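Local coordinates for protein BtGH115A (Bacteroides thetaiotaomicron, PDB 5BY3) that acts as a family GH115 4-O-methyl-alpha-glucuronidase with specificity for decorated arabinogalactans, at residues K188-P193 and C218-F223; E245-N250 and I288-G293; Q646-E651 and E666-E671. One frame throughout, in Å; residues are numbered along the deposited sequence.

In the fold
Interactions 1 and 2 belong to the glycosidase barrel and touch each other, through F223 on A248 and I288 and through P221 on N250; interaction 3 lies about 48 and 44 Å from them, centre to centre, in the C-terminal beta region. Interaction 1 joins two beta-alpha loops and is partly buried, held by backbone polarity and a water. Interaction 2, buried throughout, seats the next loop of the barrel on strand 290-291 by side-chain packing. Interaction 3, partly buried, sets a turn beside a strand: alanine methyls meet within, while charged chains line the outer part. Across the three, direct polar bonding between segments appears in interaction 1 alone.

Interaction 1 of 3, residues K188-P193 and C218-F223; sequences KGEIGP and CTLPFF
G189 receives the opposing loop directly with its backbone. Its CA approaches C218 O at 3.6 Å in a CA-H...O contact; there is no CB here to stand between CA and that carbonyl, which can therefore come close. The oxygen of G189 then accepts the hydrogen bond that joins the two loops, from L220 N at 2.8 Å. The N-H aims almost straight at the oxygen (179°), but the donor stands above the carbonyl plane, 40° out of it. The CB of L220 follows its own N-H in and rests 3.6 Å from G189 O.

E190 comes next. Its CG, anti to the backbone N (chi1 -160°), lies 4.0 Å from L220 CD2. The extended remainder of the chain runs beside L220 in the same direction and carries OE2 to 3.7 Å from that CD2. The other carboxylate oxygen, OE1, is held by S185, and the backbone N by N179.

At I191 the backbone turns to water: I191 N donates to a molecule 3.1 Å away, and that water donates to L220 O at 2.8 Å, although other acceptors compete for its protons and this link may be shared. I191 CD1, anti to CA, touches T219 CG2 at 3.9 Å, the two side chains crossing obliquely. Helix 174-182 backs this pair, M175 reaching both, while T219 OG1 bonds to E170. G192 occupies the N-cap position of helix 193-205.

The bonding of L220 resembles a parallel beta bridge with water in one of its two links, although neither loop is a strand. The chemistry implies that the loops following strands 162-166 and 210-212 of the barrel are joined chiefly through main-chain polarity, with the I191-T219 methyl contact and the E190 chain against L220 alongside.

Interaction 2 of 3, residues E245-N250 and I288-G293; sequences EPMACN and ILYTLG
The Y290 ring has the CE methyl of selenomethionine M247 approaching obliquely, 4.3 Å from CD1, while I288 CG2 sits over the centre of one face, 3.4 Å above the plane. That same I288 methyl touches A248 CB at 4.3 Å, making it a shared surface for the ring and the loop. The M247 chain is bent twice: chi2 (-84°) lays SE alongside L292, 4.1 Å from CD2, the two side chains pointing the same way, and chi3 (-69°) brings CE to the ring. L326 of helix 308-329 packs on both M247 and Y290.

Farther along, the P246 ring lies against the last residue of the other segment, CG being 3.2 Å from G293 O. T291 CB lies 3.8 Å from E245 O, while its OG1 bonds to A241 O. The modelled positions of P246 O and T291 O are too close together and remain doubtful.

On one side of strand 290-291, Y290 and L292 bond through their backbones to V340. L289 bonds to M239, which joins the two outermost strands of the eight-stranded parallel sheet and closes the barrel, as in the TIM-barrel clan to which the family belongs, with the 245-250 loop packed at the seam.

Interaction 3 of 3, residues Q646-E651 and E666-E671; sequences QWNAAE and ESKAAE
A649 and A670 meet methyl to methyl, CB to CB at 3.5 Å, a close approach for two carbons and one that lets the backbones draw to 6.0 Å between their CA atoms. The strand leading into the turn, 646-647, and strand 670-672 both pair with strand 766-772 rather than with each other: W647 bonds to V771 and A670 to L768. L678 touches A649, and A657 touches A670. Segment 666-671 falls in the GH115 C-terminal family, whose clan is that of galactose-binding-like domains, and the contact sets a turn beside a strand of its antiparallel sheet.

One residue earlier, N648 turns its amide oxygen back on its own turn. CG stands between the backbone N and the carbonyl carbon (chi1 53°), in the crowded position, and OD1 accepts A650 N at 3.1 Å on a lone pair, in the carbonyl plane. This is an Asx turn; a weak bond from E651 N joins it at the same oxygen. E651 N also bonds to N648 O, closing a type I turn. N648 meets the partner through CB, 3.9 Å from the K668 CB methylene and 4.0 Å from the carboxylate oxygen E666 OE2.

E651 OE1 and E666 OE2 stand 6.6 Å apart and would probably repel each other mildly. The turn thus pairs N648 OD1 and O with A650 N and E651 N internally, and the contact across is mainly van der Waals, the E666 carboxylate oxygen included.

Interaction 1 of 3, residues K188-P193 and C218-F223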
loop_
_atom_site.group_PDB
_atom_site.type_symbol
_atom_site.label_atom_id
_atom_site.label_comp_id
_atom_site.label_asym_id
_atom_site.label_seq_id
_atom_site.Cartn_x
_atom_site.Cartn_y
_atom_site.Cartn_z
ATOM N N LYS A 188 7.540 18.585 21.483
ATOM C CA LYS A 188 7.078 19.207 20.217
ATOM C C LYS A 188 6.395 18.315 19.176
ATOM O O LYS A 188 5.374 18.721 18.603
ATOM C CB LYS A 188 8.221 20.035 19.576
ATOM C CG LYS A 188 8.058 20.416 18.099
ATOM C CD LYS A 188 8.926 21.604 17.691
ATOM C CE LYS A 188 9.448 21.476 16.260
ATOM N NZ LYS A 188 8.442 21.610 15.159
ATOM N N GLY A 189 6.935 17.126 18.914
ATOM C CA GLY A 189 6.280 16.246 17.923
ATOM C C GLY A 189 6.303 14.799 18.358
ATOM O O GLY A 189 6.789 13.923 17.626
ATOM N N GLU A 190 5.797 14.543 19.557
ATOM C CA GLU A 190 5.970 13.237 20.137
ATOM C C GLU A 190 4.795 12.274 19.864
ATOM O O GLU A 190 3.642 12.591 20.148
ATOM C CB GLU A 190 6.308 13.342 21.621
ATOM C CG GLU A 190 6.964 12.074 22.155
ATOM C CD GLU A 190 7.347 12.165 23.621
ATOM O OE1 GLU A 190 6.500 12.580 24.434
ATOM O OE2 GLU A 190 8.500 11.806 23.948
ATOM N N ILE A 191 5.150 11.118 19.285
ATOM C CA ILE A 191 4.270 9.995 18.984
ATOM C C ILE A 191 4.905 8.935 19.834
ATOM O O ILE A 191 5.930 8.358 19.457
ATOM C CB ILE A 191 4.343 9.587 17.479
ATOM C CG1 ILE A 191 4.097 10.811 16.580
ATOM C CG2 ILE A 191 3.482 8.336 17.154
ATOM C CD1 ILE A 191 4.143 10.494 15.081
ATOM N N GLY A 192 4.328 8.715 21.005
ATOM C CA GLY A 192 5.049 8.094 22.082
ATOM C C GLY A 192 4.854 6.603 22.170
ATOM O O GLY A 192 4.365 5.982 21.224
ATOM N N PRO A 193 5.238 6.016 23.323
ATOM C CA PRO A 193 5.119 4.569 23.479
ATOM C C PRO A 193 3.688 4.054 23.318
ATOM O O PRO A 193 3.485 3.031 22.651
ATOM C CB PRO A 193 5.677 4.299 24.908
ATOM C CG PRO A 193 5.687 5.643 25.607
ATOM C CD PRO A 193 5.867 6.663 24.502
ATOM N N CYS A 218 8.970 17.392 11.372
ATOM C CA CYS A 218 7.921 17.665 12.389
ATOM C C CYS A 218 7.748 16.650 13.552
ATOM O O CYS A 218 7.016 16.921 14.495
ATOM C CB CYS A 218 6.563 17.850 11.692
ATOM S SG CYS A 218 5.808 16.309 11.084
ATOM N N THR A 219 8.401 15.495 13.466
ATOM C CA THR A 219 8.233 14.392 14.429
ATOM C C THR A 219 9.514 14.105 15.268
ATOM O O THR A 219 10.625 14.211 14.766
ATOM C CB THR A 219 7.779 13.123 13.658
ATOM O OG1 THR A 219 6.470 13.347 13.159
ATOM C CG2 THR A 219 7.754 11.870 14.517
ATOM N N LEU A 220 9.333 13.738 16.529
ATOM C CA LEU A 220 10.442 13.253 17.353
ATOM C C LEU A 220 10.964 11.907 16.840
ATOM O O LEU A 220 10.202 10.936 16.799
ATOM C CB LEU A 220 10.043 13.101 18.834
ATOM C CG LEU A 220 11.236 12.988 19.803
ATOM C CD1 LEU A 220 11.975 14.323 19.929
ATOM C CD2 LEU A 220 10.804 12.458 21.182
ATOM N N PRO A 221 12.259 11.835 16.457
ATOM C CA PRO A 221 12.766 10.527 16.019
ATOM C C PRO A 221 12.487 9.410 17.002
ATOM O O PRO A 221 12.597 9.588 18.228
ATOM C CB PRO A 221 14.264 10.771 15.845
ATOM C CG PRO A 221 14.318 12.209 15.402
ATOM C CD PRO A 221 13.242 12.916 16.186
ATOM N N PHE A 222 12.086 8.278 16.438
ATOM C CA PHE A 222 11.654 7.119 17.179
ATOM C C PHE A 222 12.573 6.755 18.323
ATOM O O PHE A 222 12.114 6.579 19.452
ATOM C CB PHE A 222 11.540 5.924 16.240
ATOM C CG PHE A 222 11.062 4.677 16.902
ATOM C CD1 PHE A 222 9.720 4.472 17.125
ATOM C CD2 PHE A 222 11.967 3.688 17.292
ATOM C CE1 PHE A 222 9.270 3.305 17.723
ATOM C CE2 PHE A 222 11.522 2.516 17.899
ATOM C CZ PHE A 222 10.166 2.334 18.117
ATOM N N PHE A 223 13.867 6.635 18.018
ATOM C CA PHE A 223 14.841 6.081 18.955
ATOM C C PHE A 223 15.346 7.107 19.964
ATOM O O PHE A 223 16.124 6.783 20.870
ATOM C CB PHE A 223 15.989 5.467 18.181
ATOM C CG PHE A 223 15.699 4.102 17.629
ATOM C CD1 PHE A 223 15.463 3.015 18.487
ATOM C CD2 PHE A 223 15.740 3.877 16.257
ATOM C CE1 PHE A 223 15.238 1.734 17.992
ATOM C CE2 PHE A 223 15.528 2.596 15.746
ATOM C CZ PHE A 223 15.281 1.523 16.614
HETATM O O HOH W 1 8.057 10.519 18.487
#

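Interaction 2 of 3, residues E245-N250 and I288-G293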
loop_
_atom_site.group_PDB
_atom_site.type_symbol
_atom_site.label_atom_id
_atom_site.label_comp_id
_atom_site.label_asym_id
_atom_site.label_seq_id
_atom_site.Cartn_x
_atom_site.Cartn_y
_atom_site.Cartn_z
ATOM N N GLU A 245 17.788 6.552 5.706
ATOM C CA GLU A 245 17.944 6.407 7.157
ATOM C C GLU A 245 18.796 5.161 7.464
ATOM O O GLU A 245 18.303 4.170 8.070
ATOM C CB GLU A 245 16.594 6.324 7.836
ATOM C CG GLU A 245 15.757 7.572 7.878
ATOM C CD GLU A 245 14.409 7.252 8.479
ATOM O OE1 GLU A 245 13.548 6.708 7.733
ATOM O OE2 GLU A 245 14.221 7.492 9.697
ATOM N N PRO A 246 20.086 5.230 7.068
ATOM C CA PRO A 246 21.056 4.148 7.109
ATOM C C PRO A 246 21.226 3.447 8.420
ATOM O O PRO A 246 21.362 2.222 8.404
ATOM C CB PRO A 246 22.374 4.831 6.755
ATOM C CG PRO A 246 21.983 6.039 5.992
ATOM C CD PRO A 246 20.725 6.495 6.659
HETATM N N MSE A 247 21.246 4.162 9.558
HETATM C CA MSE A 247 21.741 2.952 10.333
HETATM C C MSE A 247 20.906 2.887 11.529
HETATM O O MSE A 247 21.338 3.297 12.614
HETATM C CB MSE A 247 23.223 2.901 10.813
HETATM C CG MSE A 247 24.275 2.609 9.752
HETATM SE SE MSE A 247 24.448 0.668 9.464
HETATM C CE MSE A 247 25.250 0.422 11.216
ATOM N N ALA A 248 19.679 2.405 11.346
ATOM C CA ALA A 248 18.598 2.690 12.307
ATOM C C ALA A 248 18.576 4.193 12.681
ATOM O O ALA A 248 18.059 4.581 13.733
ATOM C CB ALA A 248 18.751 1.810 13.538
ATOM N N CYS A 249 19.123 5.021 11.784
ATOM C CA CYS A 249 19.473 6.412 12.061
ATOM C C CYS A 249 18.708 7.400 11.217
ATOM O O CYS A 249 18.964 7.583 10.034
ATOM C CB CYS A 249 20.980 6.635 11.880
ATOM S SG CYS A 249 21.874 6.537 13.436
ATOM N N ASN A 250 17.755 8.046 11.861
ATOM C CA ASN A 250 16.953 9.065 11.220
ATOM C C ASN A 250 17.737 10.393 11.092
ATOM O O ASN A 250 17.687 11.235 11.979
ATOM C CB ASN A 250 15.616 9.235 11.984
ATOM C CG ASN A 250 14.809 10.436 11.507
ATOM O OD1 ASN A 250 15.208 11.158 10.581
ATOM N ND2 ASN A 250 13.682 10.668 12.150
ATOM N N ILE A 288 16.105 -5.520 14.538
ATOM C CA ILE A 288 16.371 -4.355 13.696
ATOM C C ILE A 288 16.698 -4.874 12.324
ATOM O O ILE A 288 17.367 -5.912 12.204
ATOM C CB ILE A 288 17.623 -3.564 14.179
ATOM C CG1 ILE A 288 17.509 -3.158 15.664
ATOM C CG2 ILE A 288 17.950 -2.397 13.228
ATOM C CD1 ILE A 288 16.367 -2.200 15.957
ATOM N N LEU A 289 16.195 -4.170 11.307
ATOM C CA LEU A 289 16.639 -4.328 9.932
ATOM C C LEU A 289 17.436 -3.090 9.569
ATOM O O LEU A 289 16.892 -1.968 9.599
ATOM C CB LEU A 289 15.475 -4.513 8.960
ATOM C CG LEU A 289 14.525 -5.698 9.178
ATOM C CD1 LEU A 289 13.360 -5.509 8.219
ATOM C CD2 LEU A 289 15.136 -7.092 9.022
ATOM N N TYR A 290 18.720 -3.311 9.247
ATOM C CA TYR A 290 19.690 -2.221 9.054
ATOM C C TYR A 290 19.662 -1.820 7.615
ATOM O O TYR A 290 19.985 -2.649 6.730
ATOM C CB TYR A 290 21.105 -2.663 9.478
ATOM C CG TYR A 290 21.216 -2.830 10.967
ATOM C CD1 TYR A 290 21.524 -1.730 11.775
ATOM C CD2 TYR A 290 20.933 -4.060 11.596
ATOM C CE1 TYR A 290 21.593 -1.849 13.138
ATOM C CE2 TYR A 290 21.011 -4.177 12.991
ATOM C CZ TYR A 290 21.327 -3.062 13.734
ATOM O OH TYR A 290 21.394 -3.096 15.104
ATOM N N THR A 291 19.223 -0.580 7.369
ATOM C CA THR A 291 19.303 -0.024 6.018
ATOM C C THR A 291 20.766 0.383 5.750
ATOM O O THR A 291 21.374 1.056 6.572
ATOM C CB THR A 291 18.322 1.165 5.810
ATOM O OG1 THR A 291 16.998 0.657 5.607
ATOM C CG2 THR A 291 18.662 1.966 4.576
ATOM N N LEU A 292 21.319 -0.023 4.606
ATOM C CA LEU A 292 22.687 0.357 4.259
ATOM C C LEU A 292 22.716 1.544 3.314
ATOM O O LEU A 292 21.686 1.897 2.726
ATOM C CB LEU A 292 23.455 -0.824 3.675
ATOM C CG LEU A 292 23.802 -1.977 4.613
ATOM C CD1 LEU A 292 24.895 -2.814 3.962
ATOM C CD2 LEU A 292 24.238 -1.489 5.986
ATOM N N GLY A 293 23.897 2.157 3.176
ATOM C CA GLY A 293 24.116 3.209 2.191
ATOM C C GLY A 293 23.987 4.597 2.762
ATOM O O GLY A 293 24.054 4.785 3.969
#

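Interaction 3 of 3, residues Q646-E651 and E666-E671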
loop_
_atom_site.group_PDB
_atom_site.type_symbol
_atom_site.label_atom_id
_atom_site.label_comp_id
_atom_site.label_asym_id
_atom_site.label_seq_id
_atom_site.Cartn_x
_atom_site.Cartn_y
_atom_site.Cartn_z
ATOM N N GLN A 646 -14.834 1.633 -30.505
ATOM C CA GLN A 646 -14.367 1.702 -29.135
ATOM C C GLN A 646 -14.431 0.303 -28.514
ATOM O O GLN A 646 -15.513 -0.286 -28.396
ATOM C CB GLN A 646 -15.239 2.684 -28.357
ATOM C CG GLN A 646 -14.746 3.060 -26.976
ATOM C CD GLN A 646 -15.086 4.501 -26.628
ATOM O OE1 GLN A 646 -15.941 5.138 -27.271
ATOM N NE2 GLN A 646 -14.414 5.027 -25.604
ATOM N N TRP A 647 -13.266 -0.201 -28.104
ATOM C CA TRP A 647 -13.083 -1.587 -27.663
ATOM C C TRP A 647 -12.389 -1.695 -26.326
ATOM O O TRP A 647 -11.635 -0.789 -25.941
ATOM C CB TRP A 647 -12.234 -2.349 -28.671
ATOM C CG TRP A 647 -12.875 -2.479 -30.018
ATOM C CD1 TRP A 647 -14.095 -3.041 -30.294
ATOM C CD2 TRP A 647 -12.328 -2.061 -31.281
ATOM N NE1 TRP A 647 -14.342 -2.977 -31.635
ATOM C CE2 TRP A 647 -13.274 -2.390 -32.269
ATOM C CE3 TRP A 647 -11.130 -1.446 -31.672
ATOM C CZ2 TRP A 647 -13.069 -2.117 -33.625
ATOM C CZ3 TRP A 647 -10.924 -1.174 -33.032
ATOM C CH2 TRP A 647 -11.891 -1.514 -33.984
ATOM N N ASN A 648 -12.687 -2.802 -25.639
ATOM C CA ASN A 648 -11.925 -3.370 -24.519
ATOM C C ASN A 648 -11.198 -4.593 -25.060
ATOM O O ASN A 648 -11.484 -5.046 -26.175
ATOM C CB ASN A 648 -12.864 -3.771 -23.373
ATOM C CG ASN A 648 -14.013 -4.702 -23.834
ATOM O OD1 ASN A 648 -13.819 -5.920 -24.095
ATOM N ND2 ASN A 648 -15.225 -4.129 -23.929
ATOM N N ALA A 649 -10.283 -5.160 -24.289
ATOM C CA ALA A 649 -9.429 -6.233 -24.829
ATOM C C ALA A 649 -10.141 -7.521 -25.295
ATOM O O ALA A 649 -9.566 -8.302 -26.066
ATOM C CB ALA A 649 -8.302 -6.547 -23.854
ATOM N N ALA A 650 -11.378 -7.728 -24.832
ATOM C CA ALA A 650 -12.134 -8.962 -25.089
ATOM C C ALA A 650 -13.173 -8.829 -26.212
ATOM O O ALA A 650 -13.731 -9.837 -26.658
ATOM C CB ALA A 650 -12.785 -9.481 -23.807
ATOM N N GLU A 651 -13.427 -7.595 -26.660
ATOM C CA GLU A 651 -14.208 -7.347 -27.880
ATOM C C GLU A 651 -13.447 -7.838 -29.117
ATOM O O GLU A 651 -14.019 -7.937 -30.204
ATOM C CB GLU A 651 -14.601 -5.872 -28.026
ATOM C CG GLU A 651 -15.550 -5.386 -26.944
ATOM C CD GLU A 651 -16.465 -4.226 -27.365
ATOM O OE1 GLU A 651 -15.987 -3.180 -27.870
ATOM O OE2 GLU A 651 -17.698 -4.346 -27.162
ATOM N N GLU A 666 -12.627 0.910 -17.557
ATOM C CA GLU A 666 -13.896 0.211 -17.470
ATOM C C GLU A 666 -13.699 -1.246 -17.010
ATOM O O GLU A 666 -14.378 -2.151 -17.485
ATOM C CB GLU A 666 -14.685 0.338 -18.775
ATOM C CG GLU A 666 -13.869 -0.080 -19.990
ATOM C CD GLU A 666 -14.332 0.532 -21.305
ATOM O OE1 GLU A 666 -15.018 1.598 -21.270
ATOM O OE2 GLU A 666 -13.978 -0.063 -22.364
ATOM N N SER A 667 -12.772 -1.439 -16.068
ATOM C CA SER A 667 -12.569 -2.715 -15.348
ATOM C C SER A 667 -12.260 -3.877 -16.232
ATOM O O SER A 667 -12.394 -5.015 -15.793
ATOM C CB SER A 667 -13.771 -3.093 -14.440
ATOM O OG SER A 667 -14.249 -1.964 -13.750
ATOM N N LYS A 668 -11.838 -3.603 -17.462
ATOM C CA LYS A 668 -11.557 -4.658 -18.458
ATOM C C LYS A 668 -10.152 -4.667 -19.075
ATOM O O LYS A 668 -9.942 -5.292 -20.096
ATOM C CB LYS A 668 -12.651 -4.680 -19.536
ATOM C CG LYS A 668 -13.975 -5.283 -19.045
ATOM C CD LYS A 668 -15.225 -4.686 -19.674
ATOM C CE LYS A 668 -16.453 -5.078 -18.851
ATOM N NZ LYS A 668 -17.754 -4.911 -19.573
ATOM N N ALA A 669 -9.171 -4.016 -18.449
ATOM C CA ALA A 669 -7.787 -4.161 -18.914
ATOM C C ALA A 669 -7.333 -5.628 -18.909
ATOM O O ALA A 669 -7.771 -6.393 -18.042
ATOM C CB ALA A 669 -6.830 -3.286 -18.102
ATOM N N ALA A 670 -6.464 -6.001 -19.869
ATOM C CA ALA A 670 -6.020 -7.410 -20.052
ATOM C C ALA A 670 -4.586 -7.526 -20.545
ATOM O O ALA A 670 -4.160 -6.707 -21.349
ATOM C CB ALA A 670 -6.944 -8.140 -21.016
ATOM N N GLU A 671 -3.868 -8.550 -20.085
ATOM C CA GLU A 671 -2.447 -8.713 -20.411
ATOM C C GLU A 671 -2.283 -9.454 -21.719
ATOM O O GLU A 671 -2.786 -10.558 -21.868
ATOM C CB GLU A 671 -1.690 -9.448 -19.303
ATOM C CG GLU A 671 -0.199 -9.621 -19.613
ATOM C CD GLU A 671 0.539 -10.559 -18.656
ATOM O OE1 GLU A 671 -0.122 -11.402 -17.995
ATOM O OE2 GLU A 671 1.796 -10.470 -18.586
#